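PilM (Pseudomonas aeruginosa, PDB 3HG9) is of uncertain function but, as a PilM-family protein, probably takes part in pilus biogenesis, and is seen as a two-fold symmetric pair of chains. Local coordinates at the interface of chains A and B. Numbering follows the deposited sequence. Chains: chain A/B, PilM.

Contact 1: the interface of chains A and B. Residues chain A 70-71, 73, 77-78, 81; chain B 92, 117-119.
The puckered ring of A:Pro73 lays its CB-CG edge against methyl CG2 of B:Val119, the two side chains crossing obliquely with CG to CG2 3.6 Å. The carbonyl O of B:Gly117 comes to the same ring edge, 3.3 Å from A:Pro73 CG. A:Ile70 N donates to B:Val119 O at 2.9 Å, lying in the plane of that carbonyl. The return bond, B:Val119 N to A:Ile70 O at 3.1 Å, is more bent (140° at H), with the donor lifted above the carbonyl plane. B:Val119 thus has both backbone polar atoms bonded across an antiparallel bridge, and its methyls splay. CG1, anti to the backbone N (chi1 -179°), meets A:Ala78 CA at 4.0 Å, whereas CG2 serves the proline. A:Ala78 CB also touches CG2 of B:Val92 at 4.1 Å, and A:Ala71 CA receives methyl CB of B:Ala118 at 3.6 Å. In the fold, the start of strand 119-123 of chain B pairs with the end of A strand 66-70; B:Val119 faces the first turn of A helix 77-84, and B:Val92 comes from strand 88-94.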
loop_
_atom_site.group_PDB
_atom_site.type_symbol
_atom_site.label_atom_id
_atom_site.label_comp_id
_atom_site.label_asym_id
_atom_site.label_seq_id
_atom_site.Cartn_x
_atom_site.Cartn_y
_atom_site.Cartn_z
ATOM N N ILE A 70 -4.142 -6.998 15.905
ATOM C CA ILE A 70 -5.026 -7.642 16.844
ATOM C C ILE A 70 -4.699 -9.130 16.923
ATOM O O ILE A 70 -5.032 -9.895 16.046
ATOM C CB ILE A 70 -6.510 -7.426 16.469
ATOM C CG1 ILE A 70 -6.774 -5.925 16.426
ATOM C CG2 ILE A 70 -7.450 -8.155 17.478
ATOM C CD1 ILE A 70 -8.235 -5.489 16.649
ATOM N N ALA A 71 -4.083 -9.507 18.024
ATOM C CA ALA A 71 -3.566 -10.854 18.274
ATOM C C ALA A 71 -4.561 -12.057 18.378
ATOM O O ALA A 71 -4.219 -13.186 18.016
ATOM C CB ALA A 71 -2.585 -10.821 19.492
ATOM N N PRO A 73 -7.693 -12.411 16.878
ATOM C CA PRO A 73 -8.652 -11.543 16.218
ATOM C C PRO A 73 -9.958 -12.275 15.876
ATOM O O PRO A 73 -9.917 -13.386 15.364
ATOM C CB PRO A 73 -7.871 -11.078 14.990
ATOM C CG PRO A 73 -6.875 -12.226 14.692
ATOM C CD PRO A 73 -6.764 -13.071 15.925
ATOM N N LEU A 77 -12.795 -10.049 10.930
ATOM C CA LEU A 77 -11.928 -8.863 10.995
ATOM C C LEU A 77 -10.901 -8.784 9.853
ATOM O O LEU A 77 -10.712 -7.682 9.274
ATOM C CB LEU A 77 -11.213 -8.811 12.342
ATOM C CG LEU A 77 -10.324 -7.614 12.643
ATOM C CD1 LEU A 77 -11.092 -6.368 12.948
ATOM C CD2 LEU A 77 -9.476 -8.013 13.825
ATOM N N ALA A 78 -10.259 -9.925 9.528
ATOM C CA ALA A 78 -9.327 -10.030 8.352
ATOM C C ALA A 78 -9.927 -9.393 7.149
ATOM O O ALA A 78 -9.296 -8.537 6.526
ATOM C CB ALA A 78 -8.986 -11.464 8.028
ATOM N N VAL A 81 -10.877 -5.589 7.557
ATOM C CA VAL A 81 -9.770 -4.640 7.472
ATOM C C VAL A 81 -9.259 -4.490 6.055
ATOM O O VAL A 81 -8.883 -3.393 5.597
ATOM C CB VAL A 81 -8.635 -4.983 8.406
ATOM C CG1 VAL A 81 -7.653 -3.826 8.432
ATOM C CG2 VAL A 81 -9.187 -5.253 9.835
ATOM N N VAL B 92 -3.047 -11.645 7.677
ATOM C CA VAL B 92 -2.931 -12.416 8.919
ATOM C C VAL B 92 -1.530 -12.952 8.966
ATOM O O VAL B 92 -0.990 -13.289 7.899
ATOM C CB VAL B 92 -3.886 -13.609 8.868
ATOM C CG1 VAL B 92 -3.563 -14.692 9.995
ATOM C CG2 VAL B 92 -5.335 -13.113 8.869
ATOM N N GLY B 117 -0.899 -15.553 14.111
ATOM C CA GLY B 117 -2.293 -15.367 13.744
ATOM C C GLY B 117 -2.847 -13.960 13.941
ATOM O O GLY B 117 -4.053 -13.748 13.795
ATOM N N ALA B 118 -2.017 -12.982 14.270
ATOM C CA ALA B 118 -2.583 -11.636 14.512
ATOM C C ALA B 118 -2.977 -11.022 13.176
ATOM O O ALA B 118 -2.215 -11.167 12.209
ATOM C CB ALA B 118 -1.591 -10.728 15.243
ATOM N N VAL B 119 -4.145 -10.358 13.098
ATOM C CA VAL B 119 -4.442 -9.522 11.909
ATOM C C VAL B 119 -3.706 -8.189 12.024
ATOM O O VAL B 119 -3.638 -7.606 13.120
ATOM C CB VAL B 119 -5.974 -9.291 11.654
ATOM C CG1 VAL B 119 -6.221 -8.410 10.370
ATOM C CG2 VAL B 119 -6.708 -10.638 11.487
#

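Contact 2: the interface of chains A and B. Residues chain A 19-20, 23, 66-68, 81; chain B 89-90, 119-121.
A:Arg23 leaves its helix with CG anti to the backbone N (chi1 -176°) and an extended chi2, which carry CD to methyl CB of B:Ala121; the bend at chi3 (70°) then folds the guanidinium back so that NH1 reaches this CB too, each atom 3.5 Å from it. This is a cross-chain antiparallel strand pairing between two PilM-family subunits, with the methyl group of B:Ala121 tucked under helix 13-30 of chain A. A:Leu19, also with CG anti to its backbone N, brings CD2 to the same CB at 3.5 Å, and CD2 of A:Leu20 adds a looser contact. That leucine methyl also covers one face of the A:Arg23 guanidinium, 3.8 Å above the plane and over its centre, and should restrict its rotation. At the guanidinium edge, in plane, lies the carbonyl O of B:Leu89, 3.7 Å from NH1, a distance at which no hydrogen bond is assigned, though its partial charge may steer the group. Below the helix, B:Ala121 N donates to A:Ala68 O at 2.7 Å, nearly straight (164° at H), and A:Ala68 N returns a bond to B:Ala121 O at 2.9 Å. From helix 77-84, methyl CG1 of A:Val81 meets CG1 of B:Val90 at 4.0 Å, the two valines approaching at a slant.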
loop_
_atom_site.group_PDB
_atom_site.type_symbol
_atom_site.label_atom_id
_atom_site.label_comp_id
_atom_site.label_asym_id
_atom_site.label_seq_id
_atom_site.Cartn_x
_atom_site.Cartn_y
_atom_site.Cartn_z
ATOM N N LEU A 19 -8.801 0.001 14.208
ATOM C CA LEU A 19 -7.470 -0.409 13.858
ATOM C C LEU A 19 -6.834 0.530 12.808
ATOM O O LEU A 19 -5.680 0.910 12.982
ATOM C CB LEU A 19 -7.553 -1.834 13.339
ATOM C CG LEU A 19 -6.257 -2.571 13.231
ATOM C CD1 LEU A 19 -6.657 -4.033 13.253
ATOM C CD2 LEU A 19 -5.491 -2.270 11.989
ATOM N N LEU A 20 -7.577 0.909 11.734
ATOM C CA LEU A 20 -7.060 1.826 10.667
ATOM C C LEU A 20 -6.928 3.273 11.143
ATOM O O LEU A 20 -5.904 3.966 10.922
ATOM C CB LEU A 20 -7.966 1.788 9.420
ATOM C CG LEU A 20 -7.808 0.425 8.774
ATOM C CD1 LEU A 20 -8.641 0.289 7.532
ATOM C CD2 LEU A 20 -6.311 0.113 8.483
ATOM N N ARG A 23 -3.876 2.776 13.057
ATOM C CA ARG A 23 -2.678 2.758 12.207
ATOM C C ARG A 23 -2.302 4.152 11.636
ATOM O O ARG A 23 -1.109 4.525 11.572
ATOM C CB ARG A 23 -2.778 1.720 11.099
ATOM C CG ARG A 23 -1.483 1.627 10.278
ATOM C CD ARG A 23 -1.683 0.828 9.051
ATOM N NE ARG A 23 -2.531 1.515 8.052
ATOM C CZ ARG A 23 -2.891 0.985 6.884
ATOM N NH1 ARG A 23 -2.452 -0.253 6.579
ATOM N NH2 ARG A 23 -3.712 1.678 6.035
ATOM N N SER A 66 4.617 1.390 10.226
ATOM C CA SER A 66 3.612 1.131 11.225
ATOM C C SER A 66 2.928 -0.174 11.014
ATOM O O SER A 66 2.490 -0.473 9.916
ATOM C CB SER A 66 2.607 2.239 11.281
ATOM O OG SER A 66 3.339 3.449 11.231
ATOM N N TYR A 67 2.811 -0.916 12.123
ATOM C CA TYR A 67 2.136 -2.174 12.166
ATOM C C TYR A 67 1.080 -1.977 13.233
ATOM O O TYR A 67 1.388 -1.576 14.356
ATOM C CB TYR A 67 3.099 -3.218 12.657
ATOM C CG TYR A 67 4.319 -3.479 11.790
ATOM C CD1 TYR A 67 4.376 -4.621 10.999
ATOM C CD2 TYR A 67 5.436 -2.631 11.801
ATOM C CE1 TYR A 67 5.499 -4.929 10.236
ATOM C CE2 TYR A 67 6.579 -2.931 11.024
ATOM C CZ TYR A 67 6.602 -4.087 10.248
ATOM O OH TYR A 67 7.703 -4.478 9.480
ATOM N N ALA A 68 -0.178 -2.205 12.886
ATOM C CA ALA A 68 -1.236 -2.161 13.886
ATOM C C ALA A 68 -1.882 -3.552 13.895
ATOM O O ALA A 68 -2.164 -4.104 12.793
ATOM C CB ALA A 68 -2.271 -1.030 13.537
ATOM N N VAL A 81 -10.877 -5.589 7.557
ATOM C CA VAL A 81 -9.770 -4.640 7.472
ATOM C C VAL A 81 -9.259 -4.490 6.055
ATOM O O VAL A 81 -8.883 -3.393 5.597
ATOM C CB VAL A 81 -8.635 -4.983 8.406
ATOM C CG1 VAL A 81 -7.653 -3.826 8.432
ATOM C CG2 VAL A 81 -9.187 -5.253 9.835
ATOM N N LEU B 89 -0.310 -2.745 3.202
ATOM C CA LEU B 89 -0.848 -4.111 3.139
ATOM C C LEU B 89 -1.612 -4.373 4.378
ATOM O O LEU B 89 -1.460 -3.645 5.356
ATOM C CB LEU B 89 0.254 -5.154 3.045
ATOM C CG LEU B 89 1.348 -4.679 2.117
ATOM C CD1 LEU B 89 2.719 -5.216 2.529
ATOM C CD2 LEU B 89 0.952 -4.935 0.644
ATOM N N VAL B 90 -2.447 -5.401 4.337
ATOM C CA VAL B 90 -3.039 -5.970 5.533
ATOM C C VAL B 90 -3.040 -7.458 5.312
ATOM O O VAL B 90 -3.062 -7.897 4.162
ATOM C CB VAL B 90 -4.497 -5.471 5.798
ATOM C CG1 VAL B 90 -4.568 -3.928 5.879
ATOM C CG2 VAL B 90 -5.462 -6.002 4.782
ATOM N N VAL B 119 -4.145 -10.358 13.098
ATOM C CA VAL B 119 -4.442 -9.522 11.909
ATOM C C VAL B 119 -3.706 -8.189 12.024
ATOM O O VAL B 119 -3.638 -7.606 13.120
ATOM C CB VAL B 119 -5.974 -9.291 11.654
ATOM C CG1 VAL B 119 -6.221 -8.410 10.370
ATOM C CG2 VAL B 119 -6.708 -10.638 11.487
ATOM N N VAL B 120 -3.161 -7.734 10.897
ATOM C CA VAL B 120 -2.122 -6.695 10.848
ATOM C C VAL B 120 -2.290 -5.641 9.719
ATOM O O VAL B 120 -2.326 -5.972 8.521
ATOM C CB VAL B 120 -0.716 -7.307 10.510
ATOM C CG1 VAL B 120 0.411 -6.445 11.103
ATOM C CG2 VAL B 120 -0.570 -8.755 10.930
ATOM N N ALA B 121 -2.266 -4.368 10.060
ATOM C CA ALA B 121 -2.214 -3.359 9.026
ATOM C C ALA B 121 -0.856 -2.720 8.976
ATOM O O ALA B 121 -0.361 -2.221 10.015
ATOM C CB ALA B 121 -3.251 -2.276 9.289
#

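Contact 3: the interface of chains A and B. Residues chain A 109-111, 120-122; chain B 65-68.
B:Tyr67, A:Val122 and A:Ala121 bury most surface here, and the tyrosine far more than the others. Its phenol ring projects from strand 65-70 of chain B between A:Val122 and the loop carrying A:Pro111, with CG beside the backbone N and anti to the carbonyl carbon (chi1 -38°). A:Pro111 meets it tip to tip: CG sits over one face in a CH-pi contact, 3.9 Å from the ring centroid and displaced toward the rim, while CD touches CZ at 3.6 Å. On the opposite side of the ring plane, A:Val122 runs alongside the tyrosine and points the same way, with methyl CG2 3.8 Å from CD1. A:Leu110 brings CD2 in at the CE1 corner, 3.7 Å away, its side chain running at a slant to the tyrosine. The aromatic group is therefore clasped by aliphatic carbons of the other subunit, which should limit flipping of the ring. A:Ala121 supplies the polar part. Its N and O pair with O and N of B:Ala68 in an antiparallel bridge, and the pairing of strands continues at A:Val122 and B:Tyr67. Each of the two bonds is 3.1 Å long, A:Ala121 N to B:Ala68 O and B:Ala68 N to A:Ala121 O, with the donor nearly on the C=O axis.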
loop_
_atom_site.group_PDB
_atom_site.type_symbol
_atom_site.label_atom_id
_atom_site.label_comp_id
_atom_site.label_asym_id
_atom_site.label_seq_id
_atom_site.Cartn_x
_atom_site.Cartn_y
_atom_site.Cartn_z
ATOM N N ALA A 109 -1.868 -10.912 -9.917
ATOM C CA ALA A 109 -2.361 -11.109 -11.295
ATOM C C ALA A 109 -1.877 -10.025 -12.239
ATOM O O ALA A 109 -2.595 -9.058 -12.389
ATOM C CB ALA A 109 -3.909 -11.023 -11.263
ATOM N N LEU A 110 -0.727 -10.122 -12.899
ATOM C CA LEU A 110 -0.320 -8.913 -13.619
ATOM C C LEU A 110 -0.950 -8.799 -15.042
ATOM O O LEU A 110 -0.488 -9.434 -15.964
ATOM C CB LEU A 110 1.197 -8.727 -13.616
ATOM C CG LEU A 110 1.759 -8.054 -12.350
ATOM C CD1 LEU A 110 3.205 -7.547 -12.546
ATOM C CD2 LEU A 110 0.812 -6.984 -11.799
ATOM N N PRO A 111 -1.999 -7.959 -15.203
ATOM C CA PRO A 111 -2.740 -7.842 -16.432
ATOM C C PRO A 111 -1.856 -8.083 -17.667
ATOM O O PRO A 111 -0.644 -7.861 -17.628
ATOM C CB PRO A 111 -3.152 -6.375 -16.425
ATOM C CG PRO A 111 -3.327 -6.023 -15.020
ATOM C CD PRO A 111 -2.305 -6.833 -14.289
ATOM N N VAL A 120 6.375 -0.667 -12.161
ATOM C CA VAL A 120 4.898 -0.756 -11.917
ATOM C C VAL A 120 4.472 -0.339 -10.503
ATOM O O VAL A 120 4.911 -0.955 -9.494
ATOM C CB VAL A 120 4.381 -2.209 -11.883
ATOM C CG1 VAL A 120 2.869 -2.236 -11.928
ATOM C CG2 VAL A 120 4.978 -3.064 -12.988
ATOM N N ALA A 121 3.610 0.666 -10.393
ATOM C CA ALA A 121 3.038 0.882 -9.127
ATOM C C ALA A 121 1.606 0.456 -9.187
ATOM O O ALA A 121 0.924 0.767 -10.175
ATOM C CB ALA A 121 3.153 2.313 -8.803
ATOM N N VAL A 122 1.126 -0.208 -8.125
ATOM C CA VAL A 122 -0.269 -0.671 -8.074
ATOM C C VAL A 122 -1.095 0.048 -7.019
ATOM O O VAL A 122 -0.554 0.374 -6.002
ATOM C CB VAL A 122 -0.314 -2.158 -7.728
ATOM C CG1 VAL A 122 -1.768 -2.685 -7.811
ATOM C CG2 VAL A 122 0.654 -2.978 -8.634
ATOM N N THR B 65 -8.848 -2.051 -9.388
ATOM C CA THR B 65 -7.505 -1.700 -8.974
ATOM C C THR B 65 -6.760 -1.203 -10.206
ATOM O O THR B 65 -6.946 -1.767 -11.315
ATOM C CB THR B 65 -6.676 -2.918 -8.586
ATOM O OG1 THR B 65 -5.798 -3.227 -9.676
ATOM C CG2 THR B 65 -7.526 -4.133 -8.192
ATOM N N SER B 66 -5.874 -0.220 -10.039
ATOM C CA SER B 66 -5.168 0.267 -11.214
ATOM C C SER B 66 -3.639 0.206 -11.127
ATOM O O SER B 66 -3.080 0.247 -10.065
ATOM C CB SER B 66 -5.665 1.655 -11.624
ATOM O OG SER B 66 -6.045 2.370 -10.479
ATOM N N TYR B 67 -2.984 0.129 -12.293
ATOM C CA TYR B 67 -1.563 0.125 -12.375
ATOM C C TYR B 67 -1.055 1.229 -13.300
ATOM O O TYR B 67 -1.658 1.503 -14.339
ATOM C CB TYR B 67 -1.148 -1.184 -12.961
ATOM C CG TYR B 67 -1.944 -2.362 -12.506
ATOM C CD1 TYR B 67 -1.314 -3.436 -11.895
ATOM C CD2 TYR B 67 -3.306 -2.439 -12.709
ATOM C CE1 TYR B 67 -2.028 -4.591 -11.484
ATOM C CE2 TYR B 67 -4.021 -3.563 -12.290
ATOM C CZ TYR B 67 -3.380 -4.643 -11.687
ATOM O OH TYR B 67 -4.104 -5.789 -11.249
ATOM N N ALA B 68 0.072 1.832 -12.966
ATOM C CA ALA B 68 0.711 2.756 -13.902
ATOM C C ALA B 68 2.113 2.227 -14.141
ATOM O O ALA B 68 2.762 1.852 -13.158
ATOM C CB ALA B 68 0.767 4.187 -13.274
#

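Contacts 1 and 2 adjoin, their C-alpha centres about 8 Å apart, and share A:Val81 and B:Val119; they are successive steps along the pairing of A strand 66-70 with B strand 119-123. In contact 3, about 26 Å from contact 1 and 22 Å from contact 2 between C-alpha centres, the chains exchange roles: A strand 119-123 runs against B strand 65-70, and its alanine bridge is the two-fold twin of that in contact 2. Each subunit thus lends its C-terminal strand and receives its partner's. Such reciprocity suggests a stable dimer, although the crystal alone does not prove it forms in the cell.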